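Local atomic coordinates of 5-formaminoimidazole-4-carboxamide-1-(beta)-D-ribofuranosyl 5'-monophosphate synthetase (Methanocaldococcus jannaschii, PDB entry 2R7L), a protein that catalyses the ATP- and formate-dependent formylation of AICAR to FAICAR, a folate-independent step of purine biosynthesis, as a hexameric ATP-grasp ligase. Residues Ser94-Tyr98 with Cys99-Asn103; Ala313-Asp316 with Gly317-Ser321; Asp354-Asp357 with Lys358-Ser361; Gln341-Ala344 with Arg345-Met349. All coordinates share one frame; numbering follows the deposited sequence.

Contact 1 (Ser94-Tyr98 with Cys99-Asn103). With AMZ (aminoimidazole 4-carboxamide ribonucleotide), chain F.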
loop_
_atom_site.group_PDB
_atom_site.type_symbol
_atom_site.label_atom_id
_atom_site.label_comp_id
_atom_site.label_asym_id
_atom_site.label_seq_id
_atom_site.Cartn_x
_atom_site.Cartn_y
_atom_site.Cartn_z
ATOM N N SER A 94 -14.884 -29.400 4.306
ATOM C CA SER A 94 -15.367 -29.732 5.642
ATOM C C SER A 94 -16.849 -29.452 5.800
ATOM O O SER A 94 -17.528 -30.123 6.576
ATOM C CB SER A 94 -14.610 -28.949 6.714
ATOM O OG SER A 94 -13.250 -29.316 6.759
ATOM N N PHE A 95 -17.341 -28.444 5.083
ATOM C CA PHE A 95 -18.739 -28.063 5.184
ATOM C C PHE A 95 -19.633 -29.118 4.552
ATOM O O PHE A 95 -20.617 -29.551 5.151
ATOM C CB PHE A 95 -18.998 -26.710 4.523
ATOM C CG PHE A 95 -20.457 -26.403 4.350
ATOM C CD1 PHE A 95 -21.240 -26.071 5.449
ATOM C CD2 PHE A 95 -21.050 -26.467 3.102
ATOM C CE1 PHE A 95 -22.584 -25.801 5.303
ATOM C CE2 PHE A 95 -22.395 -26.202 2.945
ATOM C CZ PHE A 95 -23.163 -25.866 4.047
ATOM N N ILE A 96 -19.294 -29.512 3.330
ATOM C CA ILE A 96 -20.046 -30.537 2.628
ATOM C C ILE A 96 -20.043 -31.847 3.419
ATOM O O ILE A 96 -21.060 -32.537 3.498
ATOM C CB ILE A 96 -19.501 -30.742 1.211
ATOM C CG1 ILE A 96 -19.584 -29.425 0.439
ATOM C CG2 ILE A 96 -20.276 -31.832 0.490
ATOM C CD1 ILE A 96 -18.880 -29.443 -0.904
ATOM N N ALA A 97 -18.909 -32.162 4.037
ATOM C CA ALA A 97 -18.781 -33.377 4.834
ATOM C C ALA A 97 -19.627 -33.345 6.100
ATOM O O ALA A 97 -20.400 -34.266 6.354
ATOM C CB ALA A 97 -17.321 -33.646 5.181
ATOM N N TYR A 98 -19.470 -32.293 6.900
ATOM C CA TYR A 98 -20.164 -32.197 8.184
ATOM C C TYR A 98 -21.668 -31.983 8.020
ATOM O O TYR A 98 -22.462 -32.422 8.853
ATOM C CB TYR A 98 -19.584 -31.067 9.027
ATOM C CG TYR A 98 -18.361 -31.428 9.838
ATOM C CD1 TYR A 98 -17.134 -30.822 9.589
ATOM C CD2 TYR A 98 -18.436 -32.351 10.872
ATOM C CE1 TYR A 98 -16.017 -31.133 10.338
ATOM C CE2 TYR A 98 -17.321 -32.669 11.628
ATOM C CZ TYR A 98 -16.114 -32.057 11.353
ATOM O OH TYR A 98 -15.001 -32.366 12.098
ATOM N N CYS A 99 -22.053 -31.297 6.952
ATOM C CA CYS A 99 -23.458 -31.033 6.679
ATOM C C CYS A 99 -24.114 -32.271 6.075
ATOM O O CYS A 99 -25.230 -32.636 6.441
ATOM C CB CYS A 99 -23.592 -29.840 5.725
ATOM S SG CYS A 99 -25.284 -29.326 5.335
ATOM N N GLY A 100 -23.397 -32.907 5.152
ATOM C CA GLY A 100 -23.895 -34.056 4.422
ATOM C C GLY A 100 -24.264 -33.652 3.017
ATOM O O GLY A 100 -25.136 -32.814 2.820
ATOM N N LEU A 101 -23.602 -34.243 2.032
ATOM C CA LEU A 101 -23.816 -33.868 0.636
ATOM C C LEU A 101 -25.276 -33.996 0.194
ATOM O O LEU A 101 -25.734 -33.265 -0.688
ATOM C CB LEU A 101 -22.906 -34.679 -0.288
ATOM C CG LEU A 101 -23.115 -34.449 -1.784
ATOM C CD1 LEU A 101 -22.852 -32.991 -2.167
ATOM C CD2 LEU A 101 -22.241 -35.386 -2.597
ATOM N N ASP A 102 -26.005 -34.926 0.801
ATOM C CA ASP A 102 -27.414 -35.088 0.472
ATOM C C ASP A 102 -28.233 -33.968 1.100
ATOM O O ASP A 102 -29.065 -33.354 0.436
ATOM C CB ASP A 102 -27.926 -36.465 0.894
ATOM C CG ASP A 102 -27.620 -37.539 -0.139
ATOM O OD1 ASP A 102 -27.381 -37.186 -1.315
ATOM O OD2 ASP A 102 -27.621 -38.734 0.221
ATOM N N ASN A 103 -27.979 -33.698 2.379
ATOM C CA ASN A 103 -28.544 -32.533 3.043
ATOM C C ASN A 103 -28.215 -31.230 2.307
ATOM O O ASN A 103 -29.013 -30.299 2.310
ATOM C CB ASN A 103 -28.047 -32.442 4.484
ATOM C CG ASN A 103 -28.556 -33.575 5.352
ATOM O OD1 ASN A 103 -29.576 -34.200 5.050
ATOM N ND2 ASN A 103 -27.851 -33.841 6.447
HETATM O O5 AMZ F . -4.694 -28.662 2.885
HETATM C C6 AMZ F . -5.285 -29.394 2.088
HETATM N N2 AMZ F . -4.851 -29.677 0.863
HETATM C C3A AMZ F . -6.596 -30.060 2.474
HETATM C C7A AMZ F . -7.306 -30.992 1.738
HETATM N N3 AMZ F . -6.995 -31.490 0.540
HETATM N N1 AMZ F . -7.247 -29.849 3.611
HETATM C C5 AMZ F . -8.342 -30.621 3.585
HETATM N N AMZ F . -8.375 -31.317 2.443
HETATM C C1 AMZ F . -9.431 -32.273 2.031
HETATM C C2 AMZ F . -9.168 -33.697 2.524
HETATM C C3 AMZ F . -10.074 -33.828 3.733
HETATM O O2 AMZ F . -10.580 -35.160 3.801
HETATM O O1 AMZ F . -9.591 -34.599 1.494
HETATM O O AMZ F . -10.617 -31.801 2.691
HETATM C C AMZ F . -11.229 -32.891 3.388
HETATM C C4 AMZ F . -11.885 -32.295 4.649
HETATM O O3 AMZ F . -10.910 -31.621 5.438
HETATM P P AMZ F . -10.912 -31.800 7.009
HETATM O OP1 AMZ F . -12.107 -31.246 7.697
HETATM O O4 AMZ F . -10.775 -33.374 7.309
HETATM O OP2 AMZ F . -9.554 -31.115 7.569
#
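F95 and C99 meet one turn apart at the C-terminal end of helix 93-99. The F95 ring, its CG anti to the backbone N (chi1 168°), turns one face to C99, whose CB lies above the rim at 4.2 Å from CE1. C99 SG stands 4.8 Å from the centroid of the F95 ring in an oblique sulfur-aromatic contact. F108 meets the same phenylalanine edge-to-face. I96 and L101 run side by side and point the same way, CG2 of I96 touching CD1 of L101 at 3.9 Å; they link the end of one helix to the first turn of the next. Y98 turns off elsewhere, its ring edge-to-face with F70 and its OH bonded to R51. The last helical bond runs from G100 N to I96 O (2.9 Å), the donor lying above the carbonyl plane. G100 then takes a positive phi of 105°, where a side chain would jam against the carbonyl before it, and becomes the N-cap of helix 101-106. N103 ND2 reaches back to C99 O (2.9 Å), nearly along the C=O axis. At the far end S94 OG donates to OP1 of the AICAR phosphate, a bond modelled doubtfully short. With S94 in the first turn of its helix, the helix N-terminus would favour the phosphate's negative charge, while the opposite end is closed by apolar packing and a positive-phi glycine that ends the helix.

Contact 2 (Ala313-Asp316 with Gly317-Ser321). With AMZ (aminoimidazole 4-carboxamide ribonucleotide), chain F.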
loop_
_atom_site.group_PDB
_atom_site.type_symbol
_atom_site.label_atom_id
_atom_site.label_comp_id
_atom_site.label_asym_id
_atom_site.label_seq_id
_atom_site.Cartn_x
_atom_site.Cartn_y
_atom_site.Cartn_z
ATOM N N ALA A 313 -14.789 -29.271 -7.288
ATOM C CA ALA A 313 -15.723 -28.405 -7.999
ATOM C C ALA A 313 -16.003 -27.164 -7.164
ATOM O O ALA A 313 -16.762 -26.280 -7.563
ATOM C CB ALA A 313 -17.008 -29.152 -8.312
ATOM N N ARG A 314 -15.391 -27.122 -5.987
ATOM C CA ARG A 314 -15.391 -25.931 -5.158
ATOM C C ARG A 314 -13.960 -25.657 -4.690
ATOM O O ARG A 314 -13.009 -26.155 -5.285
ATOM C CB ARG A 314 -16.364 -26.078 -3.990
ATOM C CG ARG A 314 -16.461 -27.480 -3.443
ATOM C CD ARG A 314 -15.197 -27.862 -2.731
ATOM N NE ARG A 314 -15.199 -29.271 -2.373
ATOM C CZ ARG A 314 -14.251 -29.854 -1.652
ATOM N NH1 ARG A 314 -14.334 -31.150 -1.373
ATOM N NH2 ARG A 314 -13.225 -29.139 -1.209
ATOM N N VAL A 315 -13.801 -24.871 -3.633
ATOM C CA VAL A 315 -12.468 -24.460 -3.214
ATOM C C VAL A 315 -11.694 -25.637 -2.616
ATOM O O VAL A 315 -12.215 -26.350 -1.767
ATOM C CB VAL A 315 -12.519 -23.257 -2.237
ATOM C CG1 VAL A 315 -13.176 -23.649 -0.909
ATOM C CG2 VAL A 315 -11.126 -22.662 -2.026
ATOM N N ASP A 316 -10.463 -25.836 -3.091
ATOM C CA ASP A 316 -9.571 -26.878 -2.586
ATOM C C ASP A 316 -8.703 -26.369 -1.430
ATOM O O ASP A 316 -8.302 -25.200 -1.404
ATOM C CB ASP A 316 -8.686 -27.409 -3.721
ATOM C CG ASP A 316 -7.674 -28.449 -3.243
ATOM O OD1 ASP A 316 -7.962 -29.658 -3.368
ATOM O OD2 ASP A 316 -6.601 -28.061 -2.732
ATOM N N GLY A 317 -8.399 -27.256 -0.488
ATOM C CA GLY A 317 -7.639 -26.891 0.709
ATOM C C GLY A 317 -6.282 -26.260 0.449
ATOM O O GLY A 317 -5.760 -25.536 1.292
ATOM N N GLY A 318 -5.703 -26.544 -0.712
ATOM C CA GLY A 318 -4.374 -26.047 -1.038
ATOM C C GLY A 318 -4.274 -24.548 -1.276
ATOM O O GLY A 318 -3.164 -24.004 -1.358
ATOM N N THR A 319 -5.425 -23.881 -1.407
ATOM C CA THR A 319 -5.466 -22.426 -1.550
ATOM C C THR A 319 -4.930 -21.754 -0.293
ATOM O O THR A 319 -4.587 -20.575 -0.309
ATOM C CB THR A 319 -6.888 -21.894 -1.836
ATOM O OG1 THR A 319 -7.806 -22.456 -0.895
ATOM C CG2 THR A 319 -7.339 -22.253 -3.249
ATOM N N ASN A 320 -4.846 -22.514 0.794
ATOM C CA ASN A 320 -4.273 -21.998 2.024
ATOM C C ASN A 320 -2.800 -21.614 1.870
ATOM O O ASN A 320 -2.296 -20.780 2.614
ATOM C CB ASN A 320 -4.474 -22.986 3.178
ATOM C CG ASN A 320 -5.941 -23.192 3.520
ATOM O OD1 ASN A 320 -6.770 -22.303 3.310
ATOM N ND2 ASN A 320 -6.272 -24.370 4.045
ATOM N N SER A 321 -2.111 -22.197 0.891
ATOM C CA SER A 321 -0.703 -21.881 0.680
ATOM C C SER A 321 -0.480 -20.430 0.224
ATOM O O SER A 321 0.609 -19.887 0.420
ATOM C CB SER A 321 -0.049 -22.863 -0.310
ATOM O OG SER A 321 -0.688 -22.799 -1.572
HETATM O O5 AMZ F . -4.694 -28.662 2.885
HETATM C C6 AMZ F . -5.285 -29.394 2.088
HETATM N N2 AMZ F . -4.851 -29.677 0.863
HETATM C C3A AMZ F . -6.596 -30.060 2.474
HETATM C C7A AMZ F . -7.306 -30.992 1.738
HETATM N N3 AMZ F . -6.995 -31.490 0.540
HETATM N N1 AMZ F . -7.247 -29.849 3.611
HETATM C C5 AMZ F . -8.342 -30.621 3.585
HETATM N N AMZ F . -8.375 -31.317 2.443
HETATM C C1 AMZ F . -9.431 -32.273 2.031
HETATM C C2 AMZ F . -9.168 -33.697 2.524
HETATM C C3 AMZ F . -10.074 -33.828 3.733
HETATM O O2 AMZ F . -10.580 -35.160 3.801
HETATM O O1 AMZ F . -9.591 -34.599 1.494
HETATM O O AMZ F . -10.617 -31.801 2.691
HETATM C C AMZ F . -11.229 -32.891 3.388
HETATM C C4 AMZ F . -11.885 -32.295 4.649
HETATM O O3 AMZ F . -10.910 -31.621 5.438
HETATM P P AMZ F . -10.912 -31.800 7.009
HETATM O OP1 AMZ F . -12.107 -31.246 7.697
HETATM O O4 AMZ F . -10.775 -33.374 7.309
HETATM O OP2 AMZ F . -9.554 -31.115 7.569
#
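D316 and T319 fold the loop after strand 306-312 into the 3-10 segment 317-321, part of the AICAR pocket in the ATP-grasp region. D316 works with both backbone and side chain. Its OD2 accepts from G318 N at 2.7 Å, an Asx turn in which the N-H arrives on the anti side of the carboxylate, 33° out of its plane. CG lies anti to the backbone N (chi1 177°), which carries the carboxylate forward over the turn. D316 O takes two donors from one residue: T319 N at 3.2 Å, from above the carbonyl plane, and T319 OG1 at 2.8 Å, almost in line with the C=O bond. The threonine hydroxyl, set between its own N and carbonyl carbon, also packs on V315 CG2 at 3.5 Å. S321 OG repeats the pattern on G318 O (2.8 Å). The other carboxylate oxygen, D316 OD1, forms a salt bridge with R228 of the same pocket; an alanine at D316 would probably leave R228 without this carboxylate and G318 N without this acceptor, freeing the turn to shift. G317 lies against the base: a CB here would clash with C3A of AICAR. G318 N comes within 3.6 Å of N2 of the carboxamide. The arrangement is that of an Asx turn opening a glycine-led 3-10 segment, with bare backbone lining the substrate's imidazole carboxamide.

Contact 3 (Asp354-Asp357 with Lys358-Ser361)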
loop_
_atom_site.group_PDB
_atom_site.type_symbol
_atom_site.label_atom_id
_atom_site.label_comp_id
_atom_site.label_asym_id
_atom_site.label_seq_id
_atom_site.Cartn_x
_atom_site.Cartn_y
_atom_site.Cartn_z
ATOM N N ASP A 354 -26.346 -6.500 -10.151
ATOM C CA ASP A 354 -27.639 -7.176 -10.103
ATOM C C ASP A 354 -27.595 -8.468 -10.930
ATOM O O ASP A 354 -28.362 -8.648 -11.883
ATOM C CB ASP A 354 -28.752 -6.245 -10.589
ATOM C CG ASP A 354 -30.113 -6.632 -10.048
ATOM O OD1 ASP A 354 -30.186 -7.068 -8.880
ATOM O OD2 ASP A 354 -31.110 -6.493 -10.789
ATOM N N MET A 355 -26.670 -9.352 -10.560
ATOM C CA MET A 355 -26.442 -10.608 -11.265
ATOM C C MET A 355 -26.149 -11.693 -10.257
ATOM O O MET A 355 -25.351 -12.593 -10.516
ATOM C CB MET A 355 -25.260 -10.485 -12.219
ATOM C CG MET A 355 -25.524 -9.614 -13.420
ATOM S SD MET A 355 -24.043 -9.405 -14.409
ATOM C CE MET A 355 -24.731 -8.624 -15.853
ATOM N N ILE A 356 -26.792 -11.607 -9.101
ATOM C CA ILE A 356 -26.574 -12.584 -8.061
ATOM C C ILE A 356 -26.984 -13.967 -8.560
ATOM O O ILE A 356 -26.572 -14.985 -8.006
ATOM C CB ILE A 356 -27.363 -12.233 -6.797
ATOM C CG1 ILE A 356 -26.626 -12.744 -5.561
ATOM C CG2 ILE A 356 -28.784 -12.775 -6.883
ATOM C CD1 ILE A 356 -25.202 -12.231 -5.470
ATOM N N ASP A 357 -27.779 -13.993 -9.626
ATOM C CA ASP A 357 -28.306 -15.239 -10.155
ATOM C C ASP A 357 -27.262 -15.987 -10.984
ATOM O O ASP A 357 -27.435 -17.162 -11.298
ATOM C CB ASP A 357 -29.574 -14.981 -10.977
ATOM C CG ASP A 357 -29.304 -14.190 -12.243
ATOM O OD1 ASP A 357 -28.473 -13.258 -12.209
ATOM O OD2 ASP A 357 -29.931 -14.497 -13.276
ATOM N N LYS A 358 -26.176 -15.310 -11.336
ATOM C CA LYS A 358 -25.108 -15.962 -12.079
ATOM C C LYS A 358 -24.147 -16.729 -11.160
ATOM O O LYS A 358 -23.301 -17.481 -11.636
ATOM C CB LYS A 358 -24.334 -14.948 -12.928
ATOM C CG LYS A 358 -25.058 -14.487 -14.189
ATOM C CD LYS A 358 -24.240 -13.430 -14.919
ATOM C CE LYS A 358 -24.826 -13.083 -16.280
ATOM N NZ LYS A 358 -24.450 -14.078 -17.324
ATOM N N ILE A 359 -24.279 -16.553 -9.850
ATOM C CA ILE A 359 -23.269 -17.078 -8.934
ATOM C C ILE A 359 -23.810 -17.830 -7.731
ATOM O O ILE A 359 -23.045 -18.477 -7.018
ATOM C CB ILE A 359 -22.299 -15.964 -8.416
ATOM C CG1 ILE A 359 -23.043 -14.939 -7.560
ATOM C CG2 ILE A 359 -21.586 -15.275 -9.568
ATOM C CD1 ILE A 359 -22.176 -14.282 -6.509
ATOM N N ILE A 360 -25.108 -17.744 -7.478
ATOM C CA ILE A 360 -25.665 -18.476 -6.342
ATOM C C ILE A 360 -26.675 -19.536 -6.777
ATOM O O ILE A 360 -27.210 -19.483 -7.882
ATOM C CB ILE A 360 -26.295 -17.551 -5.289
ATOM C CG1 ILE A 360 -27.484 -16.788 -5.880
ATOM C CG2 ILE A 360 -25.242 -16.599 -4.705
ATOM C CD1 ILE A 360 -28.453 -16.283 -4.827
ATOM N N SER A 361 -26.911 -20.507 -5.901
ATOM C CA SER A 361 -27.850 -21.591 -6.169
ATOM C C SER A 361 -28.045 -22.396 -4.898
ATOM O O SER A 361 -27.469 -22.067 -3.860
ATOM C CB SER A 361 -27.335 -22.503 -7.283
ATOM O OG SER A 361 -26.273 -23.319 -6.814
ATOM O OXT SER A 361 -28.777 -23.386 -4.879
#
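M355 and K358 close a tight turn directly after helix 339-353, which ends at D354 in a Schellman motif. K358 N donates to M355 O at 3.0 Å, from well above the carbonyl plane. I356 O receives I360 N at 3.2 Å, close to the line of its C=O, and more weakly I359 N at 3.3 Å. D357 O is taken by K4 NZ, and the backbones of I359 and S361 pair with G114 and M112. The chain end is held too: S361 OG bonds G114 O and OXT makes a salt bridge with R116. I356 CD1 meets I359 CD1 at 3.8 Å, the two side chains at about a right angle. CG1 of I360, set between its backbone N and carbonyl carbon (chi1 63°), is pressed against I356 O (2.9 Å), and its CD1 reaches I356 CG1 at 4.0 Å. A serine in place of I360 would probably open a gap beside I356 and against L8, F11 and I88. M355 SD lies along K358 CD, while M355 packs on M355 of the third subunit. The carbonyls of M355, I356 and D357 and the terminal carboxylate all have partners; hydrogen bonds and one salt bridge thus hold the tail, with I359 and I360 packed on I356.

Contact 4 (Gln341-Ala344 with Arg345-Met349)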
loop_
_atom_site.group_PDB
_atom_site.type_symbol
_atom_site.label_atom_id
_atom_site.label_comp_id
_atom_site.label_asym_id
_atom_site.label_seq_id
_atom_site.Cartn_x
_atom_site.Cartn_y
_atom_site.Cartn_z
ATOM N N GLN A 341 -10.554 -14.068 -1.218
ATOM C CA GLN A 341 -10.863 -12.692 -1.607
ATOM C C GLN A 341 -11.416 -12.600 -3.022
ATOM O O GLN A 341 -12.240 -11.730 -3.316
ATOM C CB GLN A 341 -9.644 -11.763 -1.481
ATOM C CG GLN A 341 -10.028 -10.298 -1.726
ATOM C CD GLN A 341 -8.896 -9.318 -1.536
ATOM O OE1 GLN A 341 -7.752 -9.700 -1.281
ATOM N NE2 GLN A 341 -9.213 -8.027 -1.667
ATOM N N ARG A 342 -10.939 -13.482 -3.896
ATOM C CA ARG A 342 -11.446 -13.589 -5.265
ATOM C C ARG A 342 -12.905 -14.048 -5.301
ATOM O O ARG A 342 -13.687 -13.595 -6.136
ATOM C CB ARG A 342 -10.585 -14.548 -6.088
ATOM C CG ARG A 342 -11.020 -14.666 -7.546
ATOM C CD ARG A 342 -10.881 -13.344 -8.256
ATOM N NE ARG A 342 -11.516 -13.311 -9.575
ATOM C CZ ARG A 342 -12.791 -12.993 -9.784
ATOM N NH1 ARG A 342 -13.588 -12.701 -8.754
ATOM N NH2 ARG A 342 -13.278 -12.981 -11.023
ATOM N N ILE A 343 -13.265 -14.948 -4.395
ATOM C CA ILE A 343 -14.661 -15.363 -4.249
ATOM C C ILE A 343 -15.513 -14.162 -3.804
ATOM O O ILE A 343 -16.511 -13.830 -4.442
ATOM C CB ILE A 343 -14.790 -16.532 -3.242
ATOM C CG1 ILE A 343 -14.208 -17.820 -3.843
ATOM C CG2 ILE A 343 -16.241 -16.735 -2.807
ATOM C CD1 ILE A 343 -13.887 -18.885 -2.817
ATOM N N ALA A 344 -15.084 -13.503 -2.728
ATOM C CA ALA A 344 -15.785 -12.344 -2.160
ATOM C C ALA A 344 -16.008 -11.235 -3.180
ATOM O O ALA A 344 -17.063 -10.614 -3.215
ATOM C CB ALA A 344 -15.033 -11.809 -0.976
ATOM N N ARG A 345 -15.008 -11.004 -4.017
ATOM C CA ARG A 345 -15.088 -9.987 -5.034
ATOM C C ARG A 345 -16.168 -10.306 -6.064
ATOM O O ARG A 345 -16.920 -9.423 -6.470
ATOM C CB ARG A 345 -13.731 -9.833 -5.718
ATOM C CG ARG A 345 -13.771 -8.981 -6.959
ATOM C CD ARG A 345 -12.374 -8.541 -7.313
ATOM N NE ARG A 345 -11.699 -8.028 -6.126
ATOM C CZ ARG A 345 -10.384 -7.882 -6.012
ATOM N NH1 ARG A 345 -9.586 -8.221 -7.016
ATOM N NH2 ARG A 345 -9.869 -7.408 -4.886
ATOM N N GLU A 346 -16.238 -11.565 -6.490
ATOM C CA GLU A 346 -17.256 -11.984 -7.444
ATOM C C GLU A 346 -18.621 -11.753 -6.815
ATOM O O GLU A 346 -19.548 -11.313 -7.478
ATOM C CB GLU A 346 -17.079 -13.453 -7.856
ATOM C CG GLU A 346 -17.744 -13.837 -9.204
ATOM C CD GLU A 346 -16.968 -13.340 -10.412
ATOM O OE1 GLU A 346 -15.975 -12.594 -10.231
ATOM O OE2 GLU A 346 -17.343 -13.694 -11.555
ATOM N N ILE A 347 -18.736 -12.034 -5.525
ATOM C CA ILE A 347 -19.983 -11.772 -4.823
ATOM C C ILE A 347 -20.279 -10.265 -4.814
ATOM O O ILE A 347 -21.384 -9.846 -5.167
ATOM C CB ILE A 347 -19.979 -12.364 -3.404
ATOM C CG1 ILE A 347 -19.878 -13.900 -3.480
ATOM C CG2 ILE A 347 -21.243 -11.966 -2.663
ATOM C CD1 ILE A 347 -19.806 -14.610 -2.121
ATOM N N LYS A 348 -19.278 -9.462 -4.446
ATOM C CA LYS A 348 -19.389 -8.006 -4.457
ATOM C C LYS A 348 -19.883 -7.514 -5.814
ATOM O O LYS A 348 -20.941 -6.897 -5.909
ATOM C CB LYS A 348 -18.037 -7.369 -4.119
ATOM C CG LYS A 348 -18.093 -5.897 -3.742
ATOM C CD LYS A 348 -16.689 -5.337 -3.603
ATOM C CE LYS A 348 -16.666 -4.107 -2.731
ATOM N NZ LYS A 348 -15.283 -3.756 -2.302
ATOM N N MET A 349 -19.124 -7.810 -6.860
ATOM C CA MET A 349 -19.476 -7.417 -8.219
ATOM C C MET A 349 -20.851 -7.887 -8.684
ATOM O O MET A 349 -21.533 -7.177 -9.433
ATOM C CB MET A 349 -18.428 -7.922 -9.201
ATOM C CG MET A 349 -17.282 -6.967 -9.414
ATOM S SD MET A 349 -16.204 -7.546 -10.734
ATOM C CE MET A 349 -17.328 -7.590 -12.134
#
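R342 and E346, one turn apart on the alpha-helix 339-353, form an i to i+4 salt bridge. Both NH1 and NH2 of R342 grip the single oxygen OE1 of E346, each at 2.8 Å, end-on and from the same face of the carboxylate, whose plane is turned 51° from the guanidinium. OE1 lies near the guanidinium plane, at its edge. Both chains bend at their second torsion, which folds them toward each other. The pair is buried, and its remaining polar atoms have mates: R342 NE pairs with E221, and E346 OE2 accepts from S214, which ties the helix to strands 205-214 and 219-230. On another side, Q341 NE2 and R345 NH2 approach to 3.3 Å, two donors that converge on the same acceptor, OE2 of E39; amide and guanidinium planes stand 73° apart. K348 extends to the carbonyl O of E39 and makes a weak bond to N333 of the third subunit. Backbone bonds keep the helix regular, R345 N to Q341 O at 2.9 Å and K348 N to A344 O at 2.8 Å among them. The apolar side is carried by I343 and I347, with A344 and I347 resting on I21 of strand 20-24 and I343 on F212. The helix therefore contacts both the parallel sheet, through strand 20-24, and the five-stranded antiparallel sheet, through strand 205-214. I343 CG2 touches I347 CD1 at 4.2 Å.

How the contacts relate
Contacts 1 and 2 lie on the AICAR site, their centres about 17 Å apart: S94 of contact 1 meets the phosphate, while 317-321 lines the imidazole carboxamide. They also touch directly, I96 CD1 packing against R314 NE at 4.0 Å, and N258 of the same chain with R264 and S266 of the second subunit also hydrogen-bond the ligand. Contacts 3 and 4 are farther off, their centres about 12 Å apart, and join where I359 CD1 packs on I347 CA at 3.7 Å, the C-terminal tail folding back on helix 339-353. That helix links the two groups: M339, at its start, packs on V315 and T319, and the nearest atoms of contacts 2 and 4 are about 5 Å apart.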